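Local coordinates for cell division control protein 73 (Saccharomyces cerevisiae, PDB 3V46) that serves in the PAF1 complex, which acts in RNA polymerase II transcription initiation and elongation and in transcription-coupled histone modification, here seen as its C-terminal Ras-like domain, at residues F112-A123 with W134-K143. Residues are numbered along the deposited sequence; the frame is centred on the assembly and turned at random.
Sequences FQRCKGYYFHFA and WNVEKVELDK
V136 sets its CG1 methyl squarely over the F112 ring, 3.5 Å from the ring centroid and 5° off the normal, a CH-pi contact in which CG1 lies within 3.8 Å of every ring carbon. The same ring meets W134 obliquely and F100 edge-to-face. Replacing F112 by a leucine is likely to strip V136 CG1 of the flat aromatic face it rests on and open a gap toward W134. Beside this buried packing, N135 ND2 donates to F112 O at 2.9 Å, coming from above the carbonyl plane. Strand 136-141 runs parallel to 116-122, axes at 26°, and six backbone bonds join them, from E137 N to G117 O through A123 N to L141 O.

On the face of Y118, F120 and F122, packing remains close: V139 CB stands over the F120 ring and V139 CG1 comes to 3.4 Å from F120 CE2, while F35 of helix 32-38 touches F120 and L141. E137 extends beside Y118, its CG anti to the backbone N (chi1 180°), which carries the carboxylate out to K116; the salt bridge K116 NZ to E137 OE2 spans 3.0 Å, and Y155 takes OE1.

The contact loosens toward its outer end. There exposed E140, on the same face as V136, crosses the buried H121 ring, its CG 3.3 Å from H121 CE1, and a water bridges A123 O and the backbone N of exposed K143. At the other end a second water accepts from G117 N and lies 2.6 Å from N135 O. Helix 129-133 connects the two strands, a beta-alpha-beta crossover that places 136-141 at the edge of the six-stranded sheet of this Ras-like domain.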
ATOM      1  N   PHE A 112      -8.268   3.478   9.730  1.00 19.46           N
ATOM      2  CA  PHE A 112      -7.642   4.537   8.937  1.00 19.66           C
ATOM      3  C   PHE A 112      -7.368   5.804   9.734  1.00 22.77           C
ATOM      4  O   PHE A 112      -6.784   6.759   9.219  1.00 24.66           O
ATOM      5  CB  PHE A 112      -8.458   4.810   7.675  1.00 19.34           C
ATOM      6  CG  PHE A 112      -8.491   3.633   6.739  1.00 18.13           C
ATOM      7  CD1 PHE A 112      -7.318   3.001   6.369  1.00 20.90           C
ATOM      8  CD2 PHE A 112      -9.692   3.128   6.269  1.00 20.15           C
ATOM      9  CE1 PHE A 112      -7.344   1.904   5.540  1.00 19.30           C
ATOM     10  CE2 PHE A 112      -9.721   2.036   5.440  1.00 19.97           C
ATOM     11  CZ  PHE A 112      -8.541   1.420   5.075  1.00 20.19           C
ATOM     12  N   GLN A 113      -7.751   5.789  11.004  1.00 24.06           N
ATOM     13  CA  GLN A 113      -7.344   6.833  11.922  1.00 28.98           C
ATOM     14  C   GLN A 113      -5.916   6.584  12.392  1.00 30.27           C
ATOM     15  O   GLN A 113      -5.208   7.514  12.769  1.00 37.26           O
ATOM     16  CB  GLN A 113      -8.288   6.892  13.121  1.00 32.76           C
ATOM     17  CG  GLN A 113      -9.508   7.755  12.896  1.00 44.21           C
ATOM     18  CD  GLN A 113     -10.320   7.955  14.161  1.00 52.08           C
ATOM     19  OE1 GLN A 113     -11.197   7.152  14.487  1.00 55.60           O
ATOM     20  NE2 GLN A 113     -10.034   9.036  14.881  1.00 54.73           N
ATOM     21  N   ARG A 114      -5.482   5.328  12.366  1.00 28.25           N
ATOM     22  CA  ARG A 114      -4.169   5.006  12.901  1.00 31.54           C
ATOM     23  C   ARG A 114      -3.210   4.348  11.909  1.00 28.32           C
ATOM     24  O   ARG A 114      -2.016   4.247  12.204  1.00 29.56           O
ATOM     25  CB  ARG A 114      -4.313   4.149  14.158  1.00 33.38           C
ATOM     26  CG  ARG A 114      -4.976   2.815  13.940  1.00 29.96           C
ATOM     27  CD  ARG A 114      -5.191   2.128  15.278  1.00 30.35           C
ATOM     28  NE  ARG A 114      -3.919   1.910  15.956  1.00 29.41           N
ATOM     29  CZ  ARG A 114      -3.746   1.921  17.275  1.00 28.98           C
ATOM     30  NH1 ARG A 114      -4.767   2.137  18.095  1.00 29.25           N
ATOM     31  NH2 ARG A 114      -2.540   1.707  17.772  1.00 28.07           N
ATOM     32  N   CYS A 115      -3.718   3.920  10.747  1.00 24.09           N
ATOM     33  CA  CYS A 115      -2.886   3.389   9.666  1.00 22.16           C
ATOM     34  C   CYS A 115      -3.237   4.164   8.404  1.00 21.43           C
ATOM     35  O   CYS A 115      -4.407   4.402   8.116  1.00 25.66           O
ATOM     36  CB  CYS A 115      -3.126   1.886   9.388  1.00 23.84           C
ATOM     37  SG  CYS A 115      -2.823   0.711  10.755  1.00 29.30           S
ATOM     38  N   LYS A 116      -2.225   4.536   7.639  1.00 16.60           N
ATOM     39  CA  LYS A 116      -2.429   5.249   6.391  1.00 15.90           C
ATOM     40  C   LYS A 116      -3.024   4.336   5.330  1.00 15.68           C
ATOM     41  O   LYS A 116      -2.490   3.271   5.045  1.00 20.07           O
ATOM     42  CB  LYS A 116      -1.092   5.810   5.916  1.00 19.06           C
ATOM     43  CG  LYS A 116      -1.147   6.453   4.570  1.00 23.34           C
ATOM     44  CD  LYS A 116      -1.604   7.864   4.681  1.00 28.60           C
ATOM     45  CE  LYS A 116      -1.572   8.554   3.335  1.00 31.03           C
ATOM     46  NZ  LYS A 116      -2.132   9.914   3.442  1.00 31.56           N
ATOM     47  N   GLY A 117      -4.149   4.751   4.761  1.00 15.08           N
ATOM     48  CA  GLY A 117      -4.796   4.009   3.700  1.00 14.77           C
ATOM     49  C   GLY A 117      -4.676   4.676   2.337  1.00 13.07           C
ATOM     50  O   GLY A 117      -4.640   5.907   2.226  1.00 15.41           O
ATOM     51  N   TYR A 118      -4.622   3.839   1.305  1.00 13.11           N
ATOM     52  CA  TYR A 118      -4.574   4.273  -0.087  1.00 13.72           C
ATOM     53  C   TYR A 118      -5.605   3.499  -0.887  1.00 13.58           C
ATOM     54  O   TYR A 118      -5.871   2.328  -0.604  1.00 14.80           O
ATOM     55  CB  TYR A 118      -3.195   4.005  -0.708  1.00 14.73           C
ATOM     56  CG  TYR A 118      -2.074   4.797  -0.090  1.00 14.24           C
ATOM     57  CD1 TYR A 118      -1.359   4.296   0.987  1.00 15.43           C
ATOM     58  CD2 TYR A 118      -1.735   6.049  -0.573  1.00 16.97           C
ATOM     59  CE1 TYR A 118      -0.343   4.999   1.553  1.00 16.28           C
ATOM     60  CE2 TYR A 118      -0.700   6.773  -0.001  1.00 19.81           C
ATOM     61  CZ  TYR A 118      -0.011   6.233   1.060  1.00 17.44           C
ATOM     62  OH  TYR A 118       1.014   6.934   1.649  1.00 20.74           O
ATOM     63  N   TYR A 119      -6.187   4.165  -1.878  1.00 14.44           N
ATOM     64  CA  TYR A 119      -7.066   3.526  -2.837  1.00 14.81           C
ATOM     65  C   TYR A 119      -6.620   3.957  -4.236  1.00 15.99           C
ATOM     66  O   TYR A 119      -6.787   5.106  -4.623  1.00 17.15           O
ATOM     67  CB  TYR A 119      -8.533   3.913  -2.608  1.00 15.48           C
ATOM     68  CG  TYR A 119      -9.468   3.291  -3.616  1.00 15.92           C
ATOM     69  CD1 TYR A 119      -9.845   1.958  -3.513  1.00 18.61           C
ATOM     70  CD2 TYR A 119      -9.981   4.035  -4.669  1.00 18.26           C
ATOM     71  CE1 TYR A 119     -10.689   1.377  -4.428  1.00 19.39           C
ATOM     72  CE2 TYR A 119     -10.840   3.467  -5.588  1.00 20.32           C
ATOM     73  CZ  TYR A 119     -11.186   2.137  -5.466  1.00 18.99           C
ATOM     74  OH  TYR A 119     -12.045   1.564  -6.368  1.00 24.98           O
ATOM     75  N   PHE A 120      -6.038   3.031  -4.983  1.00 15.43           N
ATOM     76  CA  PHE A 120      -5.571   3.304  -6.337  1.00 17.31           C
ATOM     77  C   PHE A 120      -6.623   2.865  -7.345  1.00 16.76           C
ATOM     78  O   PHE A 120      -7.240   1.800  -7.203  1.00 19.44           O
ATOM     79  CB  PHE A 120      -4.262   2.547  -6.624  1.00 17.37           C
ATOM     80  CG  PHE A 120      -3.038   3.179  -6.022  1.00 18.68           C
ATOM     81  CD1 PHE A 120      -2.719   2.979  -4.687  1.00 22.11           C
ATOM     82  CD2 PHE A 120      -2.194   3.956  -6.801  1.00 20.14           C
ATOM     83  CE1 PHE A 120      -1.581   3.549  -4.145  1.00 25.84           C
ATOM     84  CE2 PHE A 120      -1.052   4.518  -6.265  1.00 24.28           C
ATOM     85  CZ  PHE A 120      -0.752   4.325  -4.936  1.00 25.50           C
ATOM     86  N   HIS A 121      -6.830   3.688  -8.365  1.00 20.20           N
ATOM     87  CA  HIS A 121      -7.777   3.355  -9.415  1.00 21.67           C
ATOM     88  C   HIS A 121      -7.421   4.084 -10.704  1.00 21.78           C
ATOM     89  O   HIS A 121      -6.594   4.998 -10.709  1.00 20.52           O
ATOM     90  CB  HIS A 121      -9.197   3.719  -8.988  1.00 25.71           C
ATOM     91  CG  HIS A 121      -9.411   5.188  -8.828  1.00 25.42           C
ATOM     92  ND1 HIS A 121     -10.093   5.946  -9.757  1.00 30.17           N
ATOM     93  CD2 HIS A 121      -9.023   6.044  -7.854  1.00 26.76           C
ATOM     94  CE1 HIS A 121     -10.115   7.205  -9.360  1.00 33.09           C
ATOM     95  NE2 HIS A 121      -9.472   7.293  -8.211  1.00 32.05           N
ATOM     96  N   PHE A 122      -8.016   3.654 -11.801  1.00 24.32           N
ATOM     97  CA  PHE A 122      -7.763   4.299 -13.078  1.00 22.70           C
ATOM     98  C   PHE A 122      -8.591   5.552 -13.225  1.00 24.85           C
ATOM     99  O   PHE A 122      -9.763   5.591 -12.838  1.00 26.28           O
ATOM    100  CB  PHE A 122      -8.064   3.359 -14.239  1.00 22.75           C
ATOM    101  CG  PHE A 122      -7.028   2.291 -14.435  1.00 23.17           C
ATOM    102  CD1 PHE A 122      -5.687   2.622 -14.514  1.00 25.08           C
ATOM    103  CD2 PHE A 122      -7.394   0.967 -14.541  1.00 27.99           C
ATOM    104  CE1 PHE A 122      -4.728   1.646 -14.696  1.00 26.95           C
ATOM    105  CE2 PHE A 122      -6.440  -0.020 -14.722  1.00 29.45           C
ATOM    106  CZ  PHE A 122      -5.107   0.322 -14.799  1.00 27.98           C
ATOM    107  N   ALA A 123      -7.965   6.573 -13.795  1.00 24.89           N
ATOM    108  CA  ALA A 123      -8.655   7.787 -14.179  1.00 31.45           C
ATOM    109  C   ALA A 123      -9.845   7.400 -15.045  1.00 36.61           C
ATOM    110  O   ALA A 123      -9.703   6.624 -15.991  1.00 35.78           O
ATOM    111  CB  ALA A 123      -7.715   8.681 -14.946  1.00 30.44           C
ATOM    112  N   TRP A 134     -14.220   6.811   3.275  1.00 23.97           N
ATOM    113  CA  TRP A 134     -13.082   6.370   4.073  1.00 23.36           C
ATOM    114  C   TRP A 134     -11.987   7.413   4.060  1.00 20.15           C
ATOM    115  O   TRP A 134     -11.770   8.093   3.044  1.00 20.61           O
ATOM    116  CB  TRP A 134     -12.486   5.071   3.543  1.00 21.66           C
ATOM    117  CG  TRP A 134     -13.361   3.859   3.665  1.00 22.90           C
ATOM    118  CD1 TRP A 134     -14.514   3.733   4.396  1.00 25.68           C
ATOM    119  CD2 TRP A 134     -13.160   2.597   3.015  1.00 23.23           C
ATOM    120  NE1 TRP A 134     -15.037   2.468   4.235  1.00 26.55           N
ATOM    121  CE2 TRP A 134     -14.219   1.751   3.403  1.00 27.11           C
ATOM    122  CE3 TRP A 134     -12.181   2.099   2.151  1.00 24.24           C
ATOM    123  CZ2 TRP A 134     -14.327   0.439   2.945  1.00 26.96           C
ATOM    124  CZ3 TRP A 134     -12.290   0.793   1.702  1.00 22.82           C
ATOM    125  CH2 TRP A 134     -13.354  -0.019   2.098  1.00 25.04           C
ATOM    126  N   ASN A 135     -11.292   7.507   5.191  1.00 18.92           N
ATOM    127  CA  ASN A 135     -10.112   8.335   5.334  1.00 20.05           C
ATOM    128  C   ASN A 135      -8.915   7.668   4.675  1.00 20.71           C
ATOM    129  O   ASN A 135      -7.948   7.303   5.348  1.00 19.78           O
ATOM    130  CB  ASN A 135      -9.822   8.543   6.814  1.00 22.59           C
ATOM    131  CG  ASN A 135      -8.662   9.498   7.063  1.00 28.35           C
ATOM    132  OD1 ASN A 135      -8.492  10.487   6.354  1.00 32.76           O
ATOM    133  ND2 ASN A 135      -7.868   9.207   8.082  1.00 32.76           N
ATOM    134  N   VAL A 136      -9.011   7.495   3.364  1.00 18.06           N
ATOM    135  CA  VAL A 136      -7.920   6.961   2.562  1.00 17.80           C
ATOM    136  C   VAL A 136      -7.590   7.931   1.427  1.00 17.48           C
ATOM    137  O   VAL A 136      -8.442   8.697   0.960  1.00 20.67           O
ATOM    138  CB  VAL A 136      -8.242   5.545   1.977  1.00 16.59           C
ATOM    139  CG1 VAL A 136      -8.577   4.565   3.097  1.00 18.21           C
ATOM    140  CG2 VAL A 136      -9.348   5.609   0.933  1.00 20.44           C
ATOM    141  N   GLU A 137      -6.340   7.904   0.990  1.00 17.73           N
ATOM    142  CA  GLU A 137      -5.913   8.752  -0.096  1.00 18.82           C
ATOM    143  C   GLU A 137      -6.233   8.053  -1.409  1.00 18.87           C
ATOM    144  O   GLU A 137      -5.824   6.922  -1.618  1.00 18.02           O
ATOM    145  CB  GLU A 137      -4.419   9.027   0.033  1.00 25.30           C
ATOM    146  CG  GLU A 137      -3.854   9.897  -1.043  1.00 30.68           C
ATOM    147  CD  GLU A 137      -2.496  10.454  -0.678  1.00 37.43           C
ATOM    148  OE1 GLU A 137      -1.747  10.782  -1.604  1.00 40.93           O
ATOM    149  OE2 GLU A 137      -2.172  10.563   0.523  1.00 38.79           O
ATOM    150  N   LYS A 138      -7.002   8.712  -2.269  1.00 19.94           N
ATOM    151  CA  LYS A 138      -7.352   8.166  -3.571  1.00 19.06           C
ATOM    152  C   LYS A 138      -6.329   8.640  -4.594  1.00 19.72           C
ATOM    153  O   LYS A 138      -6.105   9.848  -4.750  1.00 26.00           O
ATOM    154  CB  LYS A 138      -8.750   8.628  -3.996  1.00 20.60           C
ATOM    155  CG  LYS A 138      -9.898   8.094  -3.141  1.00 20.73           C
ATOM    156  CD  LYS A 138     -10.115   8.897  -1.865  1.00 21.37           C
ATOM    157  CE  LYS A 138     -11.213   8.268  -1.015  1.00 22.64           C
ATOM    158  NZ  LYS A 138     -11.362   8.895   0.316  1.00 25.06           N
ATOM    159  N   VAL A 139      -5.731   7.695  -5.315  1.00 18.50           N
ATOM    160  CA  VAL A 139      -4.664   7.997  -6.253  1.00 19.00           C
ATOM    161  C   VAL A 139      -5.021   7.440  -7.631  1.00 19.01           C
ATOM    162  O   VAL A 139      -5.337   6.255  -7.766  1.00 18.46           O
ATOM    163  CB  VAL A 139      -3.334   7.385  -5.768  1.00 19.82           C
ATOM    164  CG1 VAL A 139      -2.206   7.734  -6.723  1.00 22.84           C
ATOM    165  CG2 VAL A 139      -3.016   7.865  -4.362  1.00 22.28           C
ATOM    166  N   GLU A 140      -4.978   8.302  -8.647  1.00 21.83           N
ATOM    167  CA  GLU A 140      -5.345   7.919 -10.008  1.00 24.50           C
ATOM    168  C   GLU A 140      -4.131   7.597 -10.870  1.00 20.06           C
ATOM    169  O   GLU A 140      -3.092   8.256 -10.780  1.00 20.76           O
ATOM    170  CB  GLU A 140      -6.163   9.031 -10.681  1.00 31.32           C
ATOM    171  CG  GLU A 140      -7.593   9.119 -10.173  1.00 38.92           C
ATOM    172  CD  GLU A 140      -8.428  10.183 -10.879  1.00 42.84           C
ATOM    173  OE1 GLU A 140      -9.511  10.515 -10.359  1.00 47.49           O
ATOM    174  OE2 GLU A 140      -8.011  10.678 -11.943  1.00 41.85           O
ATOM    175  N   LEU A 141      -4.277   6.563 -11.690  1.00 20.69           N
ATOM    176  CA  LEU A 141      -3.315   6.235 -12.738  1.00 20.45           C
ATOM    177  C   LEU A 141      -4.040   6.283 -14.077  1.00 22.63           C
ATOM    178  O   LEU A 141      -5.219   5.927 -14.155  1.00 23.50           O
ATOM    179  CB  LEU A 141      -2.732   4.830 -12.535  1.00 22.59           C
ATOM    180  CG  LEU A 141      -1.907   4.597 -11.280  1.00 27.58           C
ATOM    181  CD1 LEU A 141      -1.495   3.136 -11.212  1.00 29.71           C
ATOM    182  CD2 LEU A 141      -0.691   5.501 -11.269  1.00 33.77           C
ATOM    183  N   ASP A 142      -3.349   6.722 -15.126  1.00 23.23           N
ATOM    184  CA  ASP A 142      -3.913   6.690 -16.473  1.00 24.17           C
ATOM    185  C   ASP A 142      -3.998   5.239 -16.934  1.00 24.83           C
ATOM    186  O   ASP A 142      -3.086   4.458 -16.708  1.00 25.77           O
ATOM    187  CB  ASP A 142      -3.037   7.468 -17.460  1.00 26.48           C
ATOM    188  CG  ASP A 142      -3.142   8.981 -17.304  1.00 32.65           C
ATOM    189  OD1 ASP A 142      -4.143   9.486 -16.743  1.00 31.44           O
ATOM    190  OD2 ASP A 142      -2.216   9.673 -17.786  1.00 33.12           O
ATOM    191  N   LYS A 143      -5.086   4.874 -17.593  1.00 26.26           N
ATOM    192  CA  LYS A 143      -5.224   3.527 -18.125  1.00 31.87           C
ATOM    193  C   LYS A 143      -4.210   3.262 -19.233  1.00 33.52           C
ATOM    194  O   LYS A 143      -3.630   2.182 -19.293  1.00 35.53           O
ATOM    195  CB  LYS A 143      -6.641   3.305 -18.664  1.00 38.44           C
ATOM    196  CG  LYS A 143      -7.727   3.502 -17.625  1.00 39.20           C
ATOM    197  CD  LYS A 143      -9.105   3.132 -18.167  1.00 42.73           C
ATOM    198  CE  LYS A 143     -10.172   3.308 -17.098  1.00 46.16           C
ATOM    199  NZ  LYS A 143     -11.549   3.342 -17.662  1.00 49.31           N
TER
HETATM  200  O   HOH W   1      -5.446   7.008   6.031  1.00 29.91           O
HETATM  201  O   HOH W   2      -7.380   6.786 -17.831  1.00 30.34           O